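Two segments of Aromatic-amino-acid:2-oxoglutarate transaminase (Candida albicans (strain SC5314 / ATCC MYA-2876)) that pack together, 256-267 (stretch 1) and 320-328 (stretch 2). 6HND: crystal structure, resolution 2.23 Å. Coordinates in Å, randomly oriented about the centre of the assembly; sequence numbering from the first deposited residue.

Stretch 1 256-267: FTQSLEFRKKIY
Stretch 2, residues 320-328: LTPSYLELD

How do the two backbones lie against each other? Stretch 1 runs extended through Ser259, whose OG caps the helix by accepting from Phe262 N at 2.9 Å, and is helical from Leu260 to Tyr267. Stretch 2 is extended from Leu320 to Ser323; helical phi/psi values follow at Tyr324–Leu327. Both advance in the same sense: CA atoms pair Leu260–Pro322 at 6.4 Å, Arg263–Tyr324 at 6.8 Å and Lys264–Leu327 at 7.0 Å. Together they bury 666 Å².

What receives the Tyr324 ring? Its CB leaves sideways, but chi1 -81° (m) and chi2 -84° bring the ring against the helix. Arg263 CB sits over one face, 4.2 Å from the ring centroid, while Ile266 CG2 lies 3.7 Å from Tyr324 CE1. At the tip, Tyr324 OH donates to Gln258 OE1 over a short 2.5 Å; Gln258 reaches it with chi1 m, chi2 t and chi3 14°.

How is Arg263 held beside Thr321? With rotamers m, t, t and chi4 -102°, it reaches, nearly fully extended, back along the helix toward its N-terminal end, so that Arg263 NE and NH2 both donate to Gln258 O, at 2.7 and 2.8 Å. Thr321 (chi1 m) places CG2 over one guanidinium face, 3.4 Å from Arg263 NE. Arg263 NH1 comes within 2.9 Å of Pro322 O, but the angle is too poor for a hydrogen bond.

Where does Leu327 fit? Pointing toward the helix (m, t), it fills a hollow: its CD1 is 3.8 Å from Arg263 CB and 4.0 Å from Tyr267 CB, and its CD2 is 4.4 Å from Leu260 CD1. Leu260 (t, p) also meets Pro322, CD1 to CG at 3.8 Å. Tyr267 (t, chi2 78°) extends its ring beneath Leu327, whose CB stands 4.2 Å from the ring centroid, over the face; beyond, Tyr267 OH lies 3.0 Å from Asp328 OD1.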

# COMPACT_ATOMS: atom_id res chain seq x y z
N PHE B 256 2.85 -25.49 -14.88
CA PHE B 256 3.28 -26.74 -14.20
C PHE B 256 2.97 -26.68 -12.70
O PHE B 256 2.84 -25.59 -12.11
CB PHE B 256 4.76 -27.04 -14.42
CG PHE B 256 5.14 -27.40 -15.84
CD1 PHE B 256 4.53 -28.46 -16.49
CD2 PHE B 256 6.13 -26.71 -16.51
CE1 PHE B 256 4.87 -28.79 -17.79
CE2 PHE B 256 6.48 -27.05 -17.81
CZ PHE B 256 5.85 -28.09 -18.45
N THR B 257 2.79 -27.85 -12.10
CA THR B 257 2.48 -28.05 -10.67
C THR B 257 3.40 -29.12 -10.10
O THR B 257 3.42 -30.25 -10.65
CB THR B 257 1.02 -28.44 -10.45
OG1 THR B 257 0.22 -27.36 -10.92
CG2 THR B 257 0.70 -28.71 -8.99
N GLN B 258 4.15 -28.76 -9.06
CA GLN B 258 5.11 -29.68 -8.39
C GLN B 258 4.29 -30.69 -7.60
O GLN B 258 3.40 -30.25 -6.84
CB GLN B 258 6.07 -28.91 -7.48
CG GLN B 258 7.06 -28.03 -8.23
CD GLN B 258 7.83 -27.14 -7.28
OE1 GLN B 258 7.83 -27.33 -6.07
NE2 GLN B 258 8.50 -26.15 -7.84
N SER B 259 4.57 -31.98 -7.79
CA SER B 259 4.04 -33.11 -6.99
C SER B 259 4.46 -32.94 -5.53
O SER B 259 5.48 -32.25 -5.25
CB SER B 259 4.53 -34.43 -7.53
OG SER B 259 5.90 -34.62 -7.20
N LEU B 260 3.75 -33.61 -4.62
CA LEU B 260 4.16 -33.68 -3.19
C LEU B 260 5.59 -34.23 -3.11
O LEU B 260 6.40 -33.61 -2.43
CB LEU B 260 3.17 -34.54 -2.42
CG LEU B 260 3.53 -34.79 -0.95
CD1 LEU B 260 3.78 -33.49 -0.19
CD2 LEU B 260 2.43 -35.63 -0.29
N GLU B 261 5.93 -35.28 -3.86
CA GLU B 261 7.25 -35.94 -3.70
C GLU B 261 8.36 -35.01 -4.24
O GLU B 261 9.45 -34.95 -3.63
CB GLU B 261 7.18 -37.37 -4.23
CG GLU B 261 7.54 -37.57 -5.69
CD GLU B 261 7.64 -39.04 -6.08
OE1 GLU B 261 8.54 -39.39 -6.88
OE2 GLU B 261 6.82 -39.85 -5.56
N PHE B 262 8.07 -34.25 -5.30
CA PHE B 262 8.99 -33.21 -5.85
C PHE B 262 9.24 -32.12 -4.79
O PHE B 262 10.39 -31.74 -4.56
CB PHE B 262 8.42 -32.66 -7.16
CG PHE B 262 9.37 -31.77 -7.92
CD1 PHE B 262 9.57 -30.46 -7.53
CD2 PHE B 262 10.07 -32.26 -9.00
CE1 PHE B 262 10.44 -29.63 -8.23
CE2 PHE B 262 10.94 -31.44 -9.70
CZ PHE B 262 11.15 -30.14 -9.30
N ARG B 263 8.19 -31.65 -4.12
CA ARG B 263 8.32 -30.62 -3.05
C ARG B 263 9.17 -31.14 -1.89
O ARG B 263 9.94 -30.34 -1.33
CB ARG B 263 6.95 -30.17 -2.55
CG ARG B 263 6.13 -29.42 -3.58
CD ARG B 263 4.64 -29.48 -3.25
NE ARG B 263 3.90 -29.12 -4.44
CZ ARG B 263 3.33 -27.94 -4.65
NH1 ARG B 263 3.32 -27.00 -3.72
NH2 ARG B 263 2.71 -27.73 -5.80
N LYS B 264 9.07 -32.43 -1.54
CA LYS B 264 9.88 -32.98 -0.42
C LYS B 264 11.35 -32.88 -0.81
O LYS B 264 12.14 -32.54 0.06
CB LYS B 264 9.47 -34.40 -0.07
CG LYS B 264 8.06 -34.50 0.51
CD LYS B 264 7.78 -35.79 1.26
CE LYS B 264 6.30 -36.09 1.32
NZ LYS B 264 6.00 -37.09 2.38
N LYS B 265 11.68 -33.15 -2.08
CA LYS B 265 13.09 -33.12 -2.54
C LYS B 265 13.62 -31.67 -2.55
O LYS B 265 14.75 -31.48 -2.19
CB LYS B 265 13.23 -33.79 -3.90
CG LYS B 265 12.83 -35.26 -3.94
CD LYS B 265 13.44 -35.96 -5.12
CE LYS B 265 12.44 -36.74 -5.94
NZ LYS B 265 11.96 -37.93 -5.21
N ILE B 266 12.82 -30.70 -3.00
CA ILE B 266 13.19 -29.26 -3.01
C ILE B 266 13.41 -28.82 -1.56
O ILE B 266 14.43 -28.18 -1.30
CB ILE B 266 12.12 -28.39 -3.71
CG1 ILE B 266 11.97 -28.72 -5.20
CG2 ILE B 266 12.39 -26.91 -3.48
CD1 ILE B 266 13.22 -28.47 -6.01
N TYR B 267 12.51 -29.18 -0.64
CA TYR B 267 12.61 -28.81 0.79
C TYR B 267 13.90 -29.38 1.38
O TYR B 267 14.67 -28.61 2.06
CB TYR B 267 11.38 -29.26 1.59
CG TYR B 267 11.44 -28.77 3.01
CD1 TYR B 267 11.13 -27.46 3.32
CD2 TYR B 267 11.85 -29.59 4.05
CE1 TYR B 267 11.21 -26.97 4.61
CE2 TYR B 267 11.92 -29.13 5.35
CZ TYR B 267 11.62 -27.81 5.63
OH TYR B 267 11.68 -27.30 6.89
N LEU B 320 -6.17 -30.69 -3.82
CA LEU B 320 -5.22 -29.64 -3.37
C LEU B 320 -3.82 -30.25 -3.23
O LEU B 320 -3.68 -31.22 -2.54
CB LEU B 320 -5.74 -29.07 -2.05
CG LEU B 320 -5.35 -27.62 -1.77
CD1 LEU B 320 -5.86 -26.71 -2.88
CD2 LEU B 320 -5.88 -27.18 -0.41
N THR B 321 -2.81 -29.71 -3.90
CA THR B 321 -1.42 -30.16 -3.68
C THR B 321 -0.87 -29.43 -2.46
O THR B 321 -1.05 -28.23 -2.37
CB THR B 321 -0.53 -29.93 -4.90
OG1 THR B 321 -1.25 -30.42 -6.05
CG2 THR B 321 0.82 -30.58 -4.70
N PRO B 322 -0.24 -30.14 -1.48
CA PRO B 322 0.32 -29.51 -0.30
C PRO B 322 1.28 -28.34 -0.57
O PRO B 322 2.03 -28.42 -1.52
CB PRO B 322 1.10 -30.64 0.37
CG PRO B 322 0.31 -31.87 0.01
CD PRO B 322 -0.10 -31.61 -1.41
N SER B 323 1.19 -27.33 0.31
CA SER B 323 2.11 -26.17 0.41
C SER B 323 3.43 -26.64 1.01
O SER B 323 3.42 -27.56 1.85
CB SER B 323 1.47 -25.05 1.25
OG SER B 323 2.42 -24.06 1.65
N TYR B 324 4.52 -25.96 0.63
CA TYR B 324 5.83 -26.02 1.33
C TYR B 324 5.67 -25.78 2.84
O TYR B 324 6.53 -26.25 3.59
CB TYR B 324 6.83 -25.08 0.66
CG TYR B 324 7.46 -25.68 -0.59
CD1 TYR B 324 8.55 -26.53 -0.49
CD2 TYR B 324 6.93 -25.45 -1.85
CE1 TYR B 324 9.15 -27.07 -1.61
CE2 TYR B 324 7.51 -25.99 -2.98
CZ TYR B 324 8.62 -26.82 -2.86
OH TYR B 324 9.19 -27.40 -3.95
N LEU B 325 4.63 -25.07 3.29
CA LEU B 325 4.36 -24.84 4.75
C LEU B 325 4.19 -26.20 5.44
O LEU B 325 4.54 -26.32 6.64
CB LEU B 325 3.08 -24.01 4.94
CG LEU B 325 3.11 -22.52 4.59
CD1 LEU B 325 1.74 -21.89 4.85
CD2 LEU B 325 4.19 -21.75 5.34
N GLU B 326 3.61 -27.15 4.72
CA GLU B 326 3.20 -28.46 5.27
C GLU B 326 4.46 -29.31 5.50
O GLU B 326 4.37 -30.22 6.30
CB GLU B 326 2.16 -29.12 4.37
CG GLU B 326 0.85 -28.35 4.41
CD GLU B 326 -0.20 -28.75 3.40
OE1 GLU B 326 -0.73 -29.83 3.54
OE2 GLU B 326 -0.50 -27.95 2.50
N LEU B 327 5.57 -28.98 4.83
CA LEU B 327 6.87 -29.67 4.98
C LEU B 327 7.75 -28.96 6.01
O LEU B 327 8.64 -29.62 6.57
CB LEU B 327 7.57 -29.68 3.62
CG LEU B 327 6.76 -30.31 2.49
CD1 LEU B 327 7.58 -30.39 1.23
CD2 LEU B 327 6.27 -31.70 2.90
N ASP B 328 7.53 -27.66 6.19
CA ASP B 328 8.40 -26.75 6.97
C ASP B 328 8.23 -27.06 8.46
O ASP B 328 7.06 -27.15 8.93
CB ASP B 328 8.07 -25.29 6.64
CG ASP B 328 9.08 -24.28 7.15
OD1 ASP B 328 10.24 -24.69 7.45
OD2 ASP B 328 8.72 -23.08 7.18